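PDB 3GG7: uncharacterized protein from Deinococcus radiodurans, which is of unknown function but binds manganese and, as a member of the TatD-type metal-dependent hydrolases, probably acts on ester bonds. Local coordinates for residues Asp5-Leu10 with Val84-Leu89; Gly58-Val63 with Ser122-Arg127; Gly118-Ile123 with Ser239-Thr244. One frame throughout, in Å; residues are numbered along the deposited sequence. Where two conformers were deposited one is given.

Interactions 1 and 2 work side by side at the metal end of the barrel, their centres about 8 Å apart. In interaction 1 His-7, His-9 and Glu-86 hold the manganese; in interaction 2 His-60, whose side chain comes within about 5 Å of that ion, packs on His-124, predicted to serve a second metal. Strands 83-88 and 119-124 join the two, with Val-87 O and His-124 N 2.7 Å apart in a probable hydrogen bond. Interaction 3 uses the start of strand 119-124, centre to centre about 13 Å from interaction 1 and about 17 Å from interaction 2, and closes the opposite end of the barrel; the side chain of Ile-120 stays about 10 Å from that of His-7.

Interaction 1: Asp5-Leu10 with Val84-Leu89; sequences DFHVHL and VGEVGL. With MN (manganese (II) ion), chain B.
Glu-86 meets the imidazole rings of His-7 and His-9 at their edges. Its OE1 lies in the plane of the His-9 ring and near that of His-7, whose edge also meets Glu-86 CG; on a face of His-7 stacks the ring of His-148, and Phe-199 packs edge-to-face with His-9. The carboxylate is turned almost square to the His-7 ring, 81° between planes, but only 36° from that of His-9. OE1 stands 3.0 Å from both His-7 NE2 and His-9 NE2 because all three grip the manganese, each at 2.1 Å, and not through hydrogen bonds. Water 1, at 2.0 Å from the manganese, and Asp-196 OD1 make five ligands. Glu-86 binds through one oxygen: OE2 stays 3.4 Å from the metal, accepts a bond from water 1 and is hydrogen-bonded to His-124 ND1, so the carboxylate is fixed at both oxygens. With CG anti to the backbone N (chi1 -178°) and the chain extended beyond it, Glu-86 reaches the metal from just after a cis peptide bond. Behind the first shell, His-7 ND1 is hydrogen-bonded to Ser-122 OG, which fixes the turn of that ring, while Asp-5 OD1 accepts from His-7 N at 3.3 Å, an Asx turn. This is the His-X-His pair of the metal-dependent hydrolase TIM barrel, at the end of the first strand, with His-9 just past it. Strand 4-8 lies beside strand 29-32, and strand 83-88 beside 119-124, with Val-87 and Leu-89 reaching out to helix 99-115, so the manganese bridges two separate parts of the barrel wall.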
ATOM      1  N   ASP A   5       5.005  -5.386   7.141  1.00 20.30           N
ATOM      2  CA  ASP A   5       5.194  -5.043   5.729  1.00 20.06           C
ATOM      3  C   ASP A   5       3.795  -4.722   5.200  1.00 20.11           C
ATOM      4  O   ASP A   5       3.035  -5.638   4.849  1.00 19.74           O
ATOM      5  CB  ASP A   5       5.800  -6.192   4.911  1.00 20.92           C
ATOM      6  CG  ASP A   5       5.994  -5.826   3.448  1.00 20.65           C
ATOM      7  OD1 ASP A   5       5.478  -4.769   2.974  1.00 19.96           O
ATOM      8  OD2 ASP A   5       6.680  -6.583   2.736  1.00 22.60           O
ATOM      9  N   PHE A   6       3.454  -3.441   5.146  1.00 19.19           N
ATOM     10  CA  PHE A   6       2.085  -3.057   4.888  1.00 18.74           C
ATOM     11  C   PHE A   6       1.781  -2.787   3.411  1.00 18.77           C
ATOM     12  O   PHE A   6       0.826  -2.091   3.102  1.00 20.08           O
ATOM     13  CB  PHE A   6       1.668  -1.872   5.775  1.00 19.17           C
ATOM     14  CG  PHE A   6       0.278  -2.000   6.316  1.00 18.96           C
ATOM     15  CD1 PHE A   6       0.018  -2.953   7.284  1.00 19.73           C
ATOM     16  CD2 PHE A   6      -0.778  -1.245   5.832  1.00 20.41           C
ATOM     17  CE1 PHE A   6      -1.249  -3.102   7.781  1.00 24.06           C
ATOM     18  CE2 PHE A   6      -2.060  -1.418   6.337  1.00 21.95           C
ATOM     19  CZ  PHE A   6      -2.278  -2.315   7.317  1.00 22.83           C
ATOM     20  N   HIS A   7       2.518  -3.415   2.508  1.00 17.63           N
ATOM     21  CA  HIS A   7       2.168  -3.452   1.099  1.00 17.99           C
ATOM     22  C   HIS A   7       3.110  -4.407   0.404  1.00 18.23           C
ATOM     23  O   HIS A   7       4.256  -4.049   0.097  1.00 19.61           O
ATOM     24  CB  HIS A   7       2.274  -2.060   0.480  1.00 17.26           C
ATOM     25  CG  HIS A   7       1.948  -2.008  -0.980  1.00 17.03           C
ATOM     26  ND1 HIS A   7       0.774  -1.475  -1.453  1.00 17.18           N
ATOM     27  CD2 HIS A   7       2.637  -2.436  -2.077  1.00 18.21           C
ATOM     28  CE1 HIS A   7       0.755  -1.561  -2.774  1.00 18.19           C
ATOM     29  NE2 HIS A   7       1.877  -2.117  -3.178  1.00 19.02           N
ATOM     30  N   VAL A   8       2.620  -5.618   0.135  1.00 17.20           N
ATOM     31  CA  VAL A   8       3.404  -6.636  -0.537  1.00 18.32           C
ATOM     32  C   VAL A   8       2.520  -7.544  -1.395  1.00 18.78           C
ATOM     33  O   VAL A   8       1.386  -7.838  -1.031  1.00 18.83           O
ATOM     34  CB  VAL A   8       4.270  -7.415   0.468  1.00 18.50           C
ATOM     35  CG1 VAL A   8       3.405  -8.166   1.533  1.00 18.82           C
ATOM     36  CG2 VAL A   8       5.218  -8.380  -0.233  1.00 20.28           C
ATOM     37  N   HIS A   9       3.046  -7.956  -2.546  1.00 18.23           N
ATOM     38  CA  HIS A   9       2.311  -8.783  -3.489  1.00 17.72           C
ATOM     39  C   HIS A   9       2.662 -10.238  -3.273  1.00 17.98           C
ATOM     40  O   HIS A   9       3.404 -10.824  -4.071  1.00 18.85           O
ATOM     41  CB  HIS A   9       2.599  -8.350  -4.927  1.00 18.14           C
ATOM     42  CG  HIS A   9       2.241  -6.921  -5.201  1.00 17.97           C
ATOM     43  ND1 HIS A   9       1.066  -6.559  -5.824  1.00 17.82           N
ATOM     44  CD2 HIS A   9       2.901  -5.767  -4.948  1.00 18.66           C
ATOM     45  CE1 HIS A   9       1.009  -5.243  -5.923  1.00 18.74           C
ATOM     46  NE2 HIS A   9       2.117  -4.735  -5.417  1.00 18.78           N
ATOM     47  N   LEU A  10       2.133 -10.836  -2.211  1.00 18.06           N
ATOM     48  CA  LEU A  10       2.409 -12.267  -1.963  1.00 18.37           C
ATOM     49  C   LEU A  10       2.050 -13.124  -3.159  1.00 18.99           C
ATOM     50  O   LEU A  10       2.769 -14.083  -3.459  1.00 19.83           O
ATOM     51  CB  LEU A  10       1.640 -12.802  -0.767  1.00 18.97           C
ATOM     52  CG  LEU A  10       1.899 -12.209   0.576  1.00 20.05           C
ATOM     53  CD1 LEU A  10       1.086 -13.058   1.563  1.00 20.11           C
ATOM     54  CD2 LEU A  10       3.393 -12.251   0.930  1.00 22.44           C
ATOM     55  N   VAL A  84      -8.380  -2.232   1.108  1.00 17.14           N
ATOM     56  CA  VAL A  84      -8.468  -2.067  -0.351  1.00 17.45           C
ATOM     57  C   VAL A  84      -7.087  -1.699  -0.874  1.00 18.22           C
ATOM     58  O   VAL A  84      -6.469  -0.754  -0.392  1.00 19.85           O
ATOM     59  CB  VAL A  84      -9.532  -1.005  -0.742  1.00 17.84           C
ATOM     60  CG1 VAL A  84      -9.386  -0.540  -2.204  1.00 20.42           C
ATOM     61  CG2 VAL A  84     -10.920  -1.637  -0.476  1.00 17.71           C
ATOM     62  N   GLY A  85      -6.569  -2.453  -1.841  1.00 17.80           N
ATOM     63  CA  GLY A  85      -5.288  -2.152  -2.473  1.00 17.79           C
ATOM     64  C   GLY A  85      -4.818  -3.376  -3.238  1.00 17.20           C
ATOM     65  O   GLY A  85      -5.235  -4.493  -2.921  1.00 16.87           O
ATOM     66  N   GLU A  86      -3.961  -3.201  -4.255  1.00 17.31           N
ATOM     67  CA  GLU A  86      -3.419  -1.909  -4.660  1.00 16.98           C
ATOM     68  C   GLU A  86      -4.386  -1.219  -5.618  1.00 16.91           C
ATOM     69  O   GLU A  86      -4.895  -1.830  -6.565  1.00 17.77           O
ATOM     70  CB  GLU A  86      -2.082  -2.156  -5.365  1.00 17.58           C
ATOM     71  CG  GLU A  86      -1.370  -0.887  -5.798  1.00 17.69           C
ATOM     72  CD  GLU A  86       0.108  -1.067  -6.018  1.00 20.18           C
ATOM     73  OE1 GLU A  86       0.610  -2.221  -5.906  1.00 18.58           O
ATOM     74  OE2 GLU A  86       0.770  -0.046  -6.291  1.00 19.86           O
ATOM     75  N   VAL A  87      -4.635   0.078  -5.369  1.00 17.32           N
ATOM     76  CA  VAL A  87      -5.540   0.894  -6.197  1.00 17.84           C
ATOM     77  C   VAL A  87      -4.860   2.228  -6.448  1.00 18.16           C
ATOM     78  O   VAL A  87      -3.914   2.563  -5.732  1.00 19.66           O
ATOM     79  CB  VAL A  87      -6.902   1.123  -5.552  1.00 17.54           C
ATOM     80  CG1 VAL A  87      -7.678  -0.206  -5.381  1.00 18.84           C
ATOM     81  CG2 VAL A  87      -6.762   1.828  -4.191  1.00 19.09           C
ATOM     82  N   GLY A  88      -5.292   2.977  -7.458  1.00 18.78           N
ATOM     83  CA  GLY A  88      -4.771   4.350  -7.621  1.00 18.17           C
ATOM     84  C   GLY A  88      -4.596   4.758  -9.060  1.00 18.55           C
ATOM     85  O   GLY A  88      -5.352   4.322  -9.922  1.00 20.05           O
ATOM     86  N   LEU A  89      -3.613   5.616  -9.306  1.00 19.29           N
ATOM     87  CA  LEU A  89      -3.417   6.219 -10.615  1.00 19.24           C
ATOM     88  C   LEU A  89      -1.922   6.205 -10.893  1.00 19.47           C
ATOM     89  O   LEU A  89      -1.110   6.304  -9.959  1.00 20.23           O
ATOM     90  CB  LEU A  89      -3.919   7.681 -10.641  1.00 19.31           C
ATOM     91  CG  LEU A  89      -5.393   7.930 -10.370  1.00 19.21           C
ATOM     92  CD1 LEU A  89      -5.723   9.445 -10.246  1.00 21.90           C
ATOM     93  CD2 LEU A  89      -6.253   7.299 -11.453  1.00 19.62           C
TER
HETATM   94 MN    MN B 253       2.510  -2.695  -5.109  1.00 16.50          MN
HETATM   95  O   HOH W   1       3.507  -1.382  -6.305  1.00 22.24           O

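Interaction 2: Gly58-Val63 with Ser122-Arg127; sequences GFHPEV and SIHSRR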
ATOM      1  N   GLY A  58      -7.999  -5.200  -4.555  1.00 17.51           N
ATOM      2  CA  GLY A  58      -7.394  -4.145  -5.362  1.00 18.07           C
ATOM      3  C   GLY A  58      -7.773  -4.165  -6.822  1.00 18.27           C
ATOM      4  O   GLY A  58      -8.515  -5.038  -7.294  1.00 17.97           O
ATOM      5  N   PHE A  59      -7.272  -3.155  -7.526  1.00 17.44           N
ATOM      6  CA  PHE A  59      -7.338  -3.085  -8.985  1.00 17.58           C
ATOM      7  C   PHE A  59      -6.246  -2.098  -9.410  1.00 17.91           C
ATOM      8  O   PHE A  59      -6.382  -0.888  -9.266  1.00 18.45           O
ATOM      9  CB  PHE A  59      -8.696  -2.591  -9.457  1.00 18.06           C
ATOM     10  CG  PHE A  59      -9.094  -3.076 -10.822  1.00 17.83           C
ATOM     11  CD1 PHE A  59      -8.164  -3.527 -11.754  1.00 20.65           C
ATOM     12  CD2 PHE A  59     -10.403  -3.048 -11.186  1.00 18.72           C
ATOM     13  CE1 PHE A  59      -8.574  -3.963 -13.015  1.00 22.90           C
ATOM     14  CE2 PHE A  59     -10.814  -3.501 -12.437  1.00 20.21           C
ATOM     15  CZ  PHE A  59      -9.892  -3.949 -13.349  1.00 21.26           C
ATOM     16  N   HIS A  60      -5.122  -2.644  -9.814  1.00 18.54           N
ATOM     17  CA  HIS A  60      -3.892  -1.864 -10.015  1.00 18.47           C
ATOM     18  C   HIS A  60      -4.023  -1.039 -11.291  1.00 19.17           C
ATOM     19  O   HIS A  60      -4.484  -1.542 -12.324  1.00 18.68           O
ATOM     20  CB  HIS A  60      -2.733  -2.845 -10.109  1.00 18.73           C
ATOM     21  CG  HIS A  60      -1.381  -2.218 -10.048  1.00 19.71           C
ATOM     22  ND1 HIS A  60      -0.909  -1.380 -11.039  1.00 19.91           N
ATOM     23  CD2 HIS A  60      -0.377  -2.349  -9.148  1.00 21.28           C
ATOM     24  CE1 HIS A  60       0.331  -1.021 -10.747  1.00 21.08           C
ATOM     25  NE2 HIS A  60       0.672  -1.581  -9.596  1.00 21.25           N
ATOM     26  N   PRO A  61      -3.604   0.220 -11.253  1.00 20.19           N
ATOM     27  CA  PRO A  61      -3.807   1.060 -12.441  1.00 20.20           C
ATOM     28  C   PRO A  61      -3.161   0.510 -13.712  1.00 20.65           C
ATOM     29  O   PRO A  61      -3.649   0.776 -14.806  1.00 21.45           O
ATOM     30  CB  PRO A  61      -3.218   2.417 -12.027  1.00 20.90           C
ATOM     31  CG  PRO A  61      -2.437   2.157 -10.808  1.00 21.12           C
ATOM     32  CD  PRO A  61      -3.059   0.993 -10.126  1.00 19.93           C
ATOM     33  N   GLU A  62      -2.094  -0.267 -13.575  1.00 20.61           N
ATOM     34  CA  GLU A  62      -1.411  -0.799 -14.744  0.50 22.42           C
ATOM     35  C   GLU A  62      -2.208  -1.874 -15.470  1.00 22.03           C
ATOM     36  O   GLU A  62      -1.883  -2.192 -16.617  1.00 23.99           O
ATOM     37  CB  GLU A  62      -0.024  -1.347 -14.404  0.50 22.92           C
ATOM     38  CG  GLU A  62       0.715  -1.795 -15.662  0.50 26.52           C
ATOM     39  CD  GLU A  62       2.068  -2.372 -15.419  0.50 31.14           C
ATOM     40  OE1 GLU A  62       2.654  -2.121 -14.342  0.50 35.14           O
ATOM     41  OE2 GLU A  62       2.538  -3.078 -16.338  0.50 33.04           O
ATOM     42  N   VAL A  63      -3.247  -2.433 -14.846  1.00 21.92           N
ATOM     43  CA  VAL A  63      -3.997  -3.517 -15.490  1.00 21.42           C
ATOM     44  C   VAL A  63      -5.473  -3.213 -15.753  1.00 22.29           C
ATOM     45  O   VAL A  63      -6.225  -4.083 -16.169  1.00 22.18           O
ATOM     46  CB  VAL A  63      -3.815  -4.871 -14.748  1.00 21.57           C
ATOM     47  CG1 VAL A  63      -2.340  -5.199 -14.605  1.00 23.15           C
ATOM     48  CG2 VAL A  63      -4.490  -4.866 -13.367  1.00 22.44           C
ATOM     49  N   SER A 122      -4.592   1.205   0.307  1.00 19.04           N
ATOM     50  CA  SER A 122      -3.163   1.249  -0.017  1.00 18.58           C
ATOM     51  C   SER A 122      -3.049   1.673  -1.477  1.00 18.88           C
ATOM     52  O   SER A 122      -3.417   0.925  -2.410  1.00 19.11           O
ATOM     53  CB  SER A 122      -2.493  -0.093   0.244  1.00 18.52           C
ATOM     54  OG  SER A 122      -1.115   0.011   0.026  1.00 17.95           O
ATOM     55  N   ILE A 123      -2.565   2.894  -1.687  1.00 18.89           N
ATOM     56  CA  ILE A 123      -2.753   3.617  -2.932  1.00 18.53           C
ATOM     57  C   ILE A 123      -1.436   3.879  -3.687  1.00 19.04           C
ATOM     58  O   ILE A 123      -0.459   4.343  -3.103  1.00 20.20           O
ATOM     59  CB  ILE A 123      -3.468   4.965  -2.641  1.00 19.29           C
ATOM     60  CG1 ILE A 123      -4.840   4.713  -2.049  1.00 19.52           C
ATOM     61  CG2 ILE A 123      -3.581   5.841  -3.918  1.00 19.32           C
ATOM     62  CD1 ILE A 123      -5.467   5.985  -1.440  1.00 24.30           C
ATOM     63  N   HIS A 124      -1.475   3.569  -4.986  1.00 18.91           N
ATOM     64  CA  HIS A 124      -0.449   3.876  -5.989  1.00 18.42           C
ATOM     65  C   HIS A 124      -0.656   5.292  -6.495  1.00 18.52           C
ATOM     66  O   HIS A 124      -1.786   5.664  -6.831  1.00 18.90           O
ATOM     67  CB  HIS A 124      -0.645   2.886  -7.151  1.00 18.32           C
ATOM     68  CG  HIS A 124       0.441   2.877  -8.173  1.00 21.25           C
ATOM     69  ND1 HIS A 124       1.391   1.881  -8.242  1.00 24.27           N
ATOM     70  CD2 HIS A 124       0.678   3.691  -9.228  1.00 21.73           C
ATOM     71  CE1 HIS A 124       2.211   2.113  -9.254  1.00 25.17           C
ATOM     72  NE2 HIS A 124       1.784   3.193  -9.887  1.00 23.83           N
ATOM     73  N   SER A 125       0.415   6.085  -6.557  1.00 20.01           N
ATOM     74  CA  SER A 125       0.299   7.457  -7.036  1.00 20.27           C
ATOM     75  C   SER A 125       1.425   7.896  -7.943  1.00 20.51           C
ATOM     76  O   SER A 125       1.544   9.090  -8.205  1.00 21.29           O
ATOM     77  CB  SER A 125       0.216   8.450  -5.854  1.00 20.38           C
ATOM     78  OG  SER A 125       1.397   8.475  -5.073  1.00 21.37           O
ATOM     79  N   ARG A 126       2.268   6.969  -8.394  1.00 20.39           N
ATOM     80  CA  ARG A 126       3.447   7.328  -9.182  1.00 20.70           C
ATOM     81  C   ARG A 126       3.118   8.248 -10.359  1.00 20.39           C
ATOM     82  O   ARG A 126       2.307   7.924 -11.240  1.00 21.23           O
ATOM     83  CB  ARG A 126       4.135   6.090  -9.716  1.00 21.53           C
ATOM     84  CG  ARG A 126       5.424   6.415 -10.424  1.00 25.23           C
ATOM     85  CD  ARG A 126       5.907   5.235 -11.234  1.00 31.48           C
ATOM     86  NE  ARG A 126       7.286   5.425 -11.656  1.00 37.44           N
ATOM     87  CZ  ARG A 126       7.914   4.660 -12.545  1.00 40.50           C
ATOM     88  NH1 ARG A 126       7.292   3.637 -13.124  1.00 41.90           N
ATOM     89  NH2 ARG A 126       9.178   4.926 -12.856  1.00 43.28           N
ATOM     90  N   ARG A 127       3.765   9.417 -10.350  1.00 20.98           N
ATOM     91  CA  ARG A 127       3.594  10.414 -11.414  1.00 20.77           C
ATOM     92  C   ARG A 127       2.172  10.965 -11.571  1.00 21.43           C
ATOM     93  O   ARG A 127       1.836  11.543 -12.599  1.00 21.02           O
ATOM     94  CB  ARG A 127       4.172   9.882 -12.744  1.00 21.42           C
ATOM     95  CG  ARG A 127       5.644   9.554 -12.673  1.00 22.68           C
ATOM     96  CD  ARG A 127       6.043   8.696 -13.833  1.00 26.02           C
ATOM     97  NE  ARG A 127       7.489   8.577 -13.984  1.00 30.40           N
ATOM     98  CZ  ARG A 127       8.085   7.729 -14.810  1.00 34.48           C
ATOM     99  NH1 ARG A 127       7.363   6.904 -15.555  1.00 34.12           N
ATOM    100  NH2 ARG A 127       9.419   7.696 -14.885  1.00 35.91           N
TER
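Near-trans first torsions at His-60 (chi1 -169°) and His-124 (chi1 -170°) send the two imidazoles out from the loop 58-63 and from the end of strand 119-124 until they meet. NE2 and CE1 of His-60 lie against ND1 and CE1 of His-124, His-60 NE2 being 3.8 Å from His-124 ND1 and His-60 CE1 3.9 Å from His-124 CE1. The ring planes are 59° apart and the centroids separated by 4.9 Å. Pro-61 adds an aliphatic corner: its CG rests 3.8 Å from His-124 CD2. The His-60 ring is held from its own loop, since Glu-62 N donates to His-60 ND1 at 3.0 Å, nearly straight and in the ring plane. With the imidazole of His-60 cut back to an alanine, Glu-62 N would probably lose this acceptor and the His-124 ring would be left with a gap at its side, Pro-61 CG still supporting it. His-124 has both nitrogens engaged outside the pair, ND1 with Glu-86 OE2 and NE2 with Asp-90 OD2, which fixes its rotation. Chemically, then, the two rings meet by van der Waals contact alone. His-124 is predicted to bind a second divalent metal along with His-148; these two and Glu-86 face a common point, consistent with such a site, and His-60 packs against this predicted ligand with its side chain about 5 Å from the bound manganese.

Interaction 3: Gly118-Ile123 with Ser239-Thr244; sequences GRILSI and SRLLGT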
ATOM      1  N   GLY A 118     -16.493   2.916   4.243  1.00 25.53           N
ATOM      2  CA  GLY A 118     -15.089   3.323   4.289  1.00 24.75           C
ATOM      3  C   GLY A 118     -14.162   2.128   4.430  1.00 23.49           C
ATOM      4  O   GLY A 118     -14.518   1.116   5.025  1.00 23.23           O
ATOM      5  N   ARG A 119     -12.971   2.254   3.856  1.00 22.71           N
ATOM      6  CA  ARG A 119     -11.939   1.210   3.936  1.00 21.50           C
ATOM      7  C   ARG A 119     -10.564   1.835   4.155  1.00 21.78           C
ATOM      8  O   ARG A 119     -10.362   3.044   3.927  1.00 22.47           O
ATOM      9  CB  ARG A 119     -11.909   0.387   2.622  1.00 21.39           C
ATOM     10  CG  ARG A 119     -13.166  -0.429   2.337  1.00 20.62           C
ATOM     11  CD  ARG A 119     -13.300  -1.551   3.345  1.00 20.60           C
ATOM     12  NE  ARG A 119     -14.392  -2.476   3.091  1.00 21.48           N
ATOM     13  CZ  ARG A 119     -15.646  -2.305   3.502  1.00 22.73           C
ATOM     14  NH1 ARG A 119     -16.026  -1.175   4.098  1.00 23.80           N
ATOM     15  NH2 ARG A 119     -16.558  -3.234   3.253  1.00 22.90           N
ATOM     16  N   ILE A 120      -9.620   1.008   4.575  1.00 19.91           N
ATOM     17  CA  ILE A 120      -8.213   1.364   4.649  1.00 20.02           C
ATOM     18  C   ILE A 120      -7.651   1.091   3.252  1.00 19.97           C
ATOM     19  O   ILE A 120      -7.758  -0.029   2.748  1.00 19.91           O
ATOM     20  CB  ILE A 120      -7.491   0.535   5.714  1.00 20.30           C
ATOM     21  CG1 ILE A 120      -7.994   0.907   7.118  1.00 22.28           C
ATOM     22  CG2 ILE A 120      -5.983   0.704   5.588  1.00 20.86           C
ATOM     23  CD1 ILE A 120      -7.613  -0.132   8.184  1.00 24.14           C
ATOM     24  N   LEU A 121      -7.093   2.116   2.613  1.00 20.08           N
ATOM     25  CA  LEU A 121      -6.698   2.061   1.199  1.00 20.77           C
ATOM     26  C   LEU A 121      -5.176   2.104   1.101  1.00 19.49           C
ATOM     27  O   LEU A 121      -4.532   2.974   1.714  1.00 20.62           O
ATOM     28  CB  LEU A 121      -7.256   3.272   0.449  1.00 21.61           C
ATOM     29  CG  LEU A 121      -8.670   3.700   0.828  1.00 25.88           C
ATOM     30  CD1 LEU A 121      -8.961   5.036   0.183  1.00 27.43           C
ATOM     31  CD2 LEU A 121      -9.665   2.662   0.421  1.00 27.46           C
ATOM     32  N   SER A 122      -4.592   1.205   0.307  1.00 19.04           N
ATOM     33  CA  SER A 122      -3.163   1.249  -0.017  1.00 18.58           C
ATOM     34  C   SER A 122      -3.049   1.673  -1.477  1.00 18.88           C
ATOM     35  O   SER A 122      -3.417   0.925  -2.410  1.00 19.11           O
ATOM     36  CB  SER A 122      -2.493  -0.093   0.244  1.00 18.52           C
ATOM     37  OG  SER A 122      -1.115   0.011   0.026  1.00 17.95           O
ATOM     38  N   ILE A 123      -2.565   2.894  -1.687  1.00 18.89           N
ATOM     39  CA  ILE A 123      -2.753   3.617  -2.932  1.00 18.53           C
ATOM     40  C   ILE A 123      -1.436   3.879  -3.687  1.00 19.04           C
ATOM     41  O   ILE A 123      -0.459   4.343  -3.103  1.00 20.20           O
ATOM     42  CB  ILE A 123      -3.468   4.965  -2.641  1.00 19.29           C
ATOM     43  CG1 ILE A 123      -4.840   4.713  -2.049  1.00 19.52           C
ATOM     44  CG2 ILE A 123      -3.581   5.841  -3.918  1.00 19.32           C
ATOM     45  CD1 ILE A 123      -5.467   5.985  -1.440  1.00 24.30           C
ATOM     46  N   SER A 239      -2.125  -0.140  15.002  1.00 24.94           N
ATOM     47  CA  SER A 239      -3.267  -0.182  15.909  0.50 25.47           C
ATOM     48  C   SER A 239      -4.184   1.012  15.720  1.00 24.82           C
ATOM     49  O   SER A 239      -5.415   0.855  15.655  1.00 25.96           O
ATOM     50  CB  SER A 239      -2.839  -0.262  17.379  0.50 25.76           C
ATOM     51  OG  SER A 239      -1.878  -1.279  17.571  0.50 27.84           O
ATOM     52  N   ARG A 240      -3.606   2.214  15.623  1.00 25.01           N
ATOM     53  CA  ARG A 240      -4.396   3.425  15.472  1.00 26.08           C
ATOM     54  C   ARG A 240      -5.119   3.457  14.129  1.00 24.96           C
ATOM     55  O   ARG A 240      -6.273   3.827  14.041  1.00 26.37           O
ATOM     56  CB  ARG A 240      -3.498   4.647  15.624  1.00 26.60           C
ATOM     57  CG  ARG A 240      -4.244   5.952  15.569  1.00 30.22           C
ATOM     58  CD  ARG A 240      -3.414   7.124  16.133  1.00 34.41           C
ATOM     59  NE  ARG A 240      -2.520   7.717  15.145  1.00 35.44           N
ATOM     60  CZ  ARG A 240      -2.906   8.505  14.140  1.00 38.39           C
ATOM     61  NH1 ARG A 240      -4.191   8.807  13.956  1.00 40.58           N
ATOM     62  NH2 ARG A 240      -2.002   9.007  13.313  1.00 39.17           N
ATOM     63  N   LEU A 241      -4.415   3.010  13.090  1.00 25.33           N
ATOM     64  CA  LEU A 241      -4.986   2.886  11.750  1.00 24.87           C
ATOM     65  C   LEU A 241      -6.222   2.008  11.745  1.00 25.74           C
ATOM     66  O   LEU A 241      -7.254   2.370  11.181  1.00 25.15           O
ATOM     67  CB  LEU A 241      -3.945   2.287  10.786  1.00 24.67           C
ATOM     68  CG  LEU A 241      -4.416   1.990   9.361  1.00 23.67           C
ATOM     69  CD1 LEU A 241      -4.602   3.318   8.582  1.00 25.39           C
ATOM     70  CD2 LEU A 241      -3.449   1.044   8.669  1.00 24.23           C
ATOM     71  N   LEU A 242      -6.114   0.839  12.364  1.00 27.16           N
ATOM     72  CA  LEU A 242      -7.268  -0.058  12.494  1.00 28.92           C
ATOM     73  C   LEU A 242      -8.439   0.551  13.279  1.00 30.81           C
ATOM     74  O   LEU A 242      -9.595   0.189  13.065  1.00 30.95           O
ATOM     75  CB  LEU A 242      -6.817  -1.358  13.152  1.00 29.05           C
ATOM     76  CG  LEU A 242      -5.892  -2.189  12.271  1.00 30.13           C
ATOM     77  CD1 LEU A 242      -5.223  -3.286  13.074  1.00 31.14           C
ATOM     78  CD2 LEU A 242      -6.643  -2.761  11.056  1.00 30.61           C
ATOM     79  N   GLY A 243      -8.123   1.452  14.207  1.00 33.17           N
ATOM     80  CA  GLY A 243      -9.132   2.196  14.938  1.00 34.72           C
ATOM     81  C   GLY A 243      -9.908   3.165  14.069  1.00 36.37           C
ATOM     82  O   GLY A 243     -11.056   3.468  14.367  1.00 38.40           O
ATOM     83  N   THR A 244      -9.291   3.662  12.996  1.00 37.38           N
ATOM     84  CA  THR A 244      -9.943   4.631  12.126  1.00 38.03           C
ATOM     85  C   THR A 244     -11.058   3.922  11.335  1.00 38.97           C
ATOM     86  O   THR A 244     -11.835   4.552  10.613  1.00 40.75           O
ATOM     87  CB  THR A 244      -8.928   5.330  11.168  1.00 38.22           C
ATOM     88  OG1 THR A 244      -8.512   4.421  10.136  1.00 38.11           O
ATOM     89  CG2 THR A 244      -7.701   5.836  11.932  1.00 37.89           C
TER
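Ile-120, near the start of strand 119-124, points into the base of the TIM barrel, where the end of helix 227-243 closes the mouth remote from the metal. Its two branches divide the work. CG2 meets Leu-241 CD2 tip to tip at 4.0 Å, while CD1 reaches further and touches Leu-242 CD2, also at 4.0 Å, the side chains crossing at a slant. CD1 is simultaneously 3.9 Å from Leu-241 O, so it also touches the helix backbone at one carbonyl. At a chi1 of -67° CG1 is anti to the carbonyl carbon and CG2 anti to the backbone N, so CD1, at the end of the CG1 branch, and CG2 reach different leucines. The contact is purely apolar between side chains. Around it the plug widens: Leu-241 packs on Phe-6 of strand 4-8 and also touches Thr-144, Leu-242 lies on Phe-83, and Ile-120 on Ile-146, so one helix end seals against several strands. The strand itself is fixed by its neighbours, Ile-120 pairing through backbone hydrogen bonds with Arg-82 and Val-84, and Leu-121 with Thr-144. The helix, in turn, is finished off at Thr-244, the last modelled residue, whose OG1 is also hydrogen-bonded to Thr-144 OG1. Leu-241 O, under Ile-120 CD1, accepts twice: Thr-244 N comes to 3.0 Å, and Thr-244 OG1 donates in the carbonyl plane, on a lone pair, at 2.6 Å.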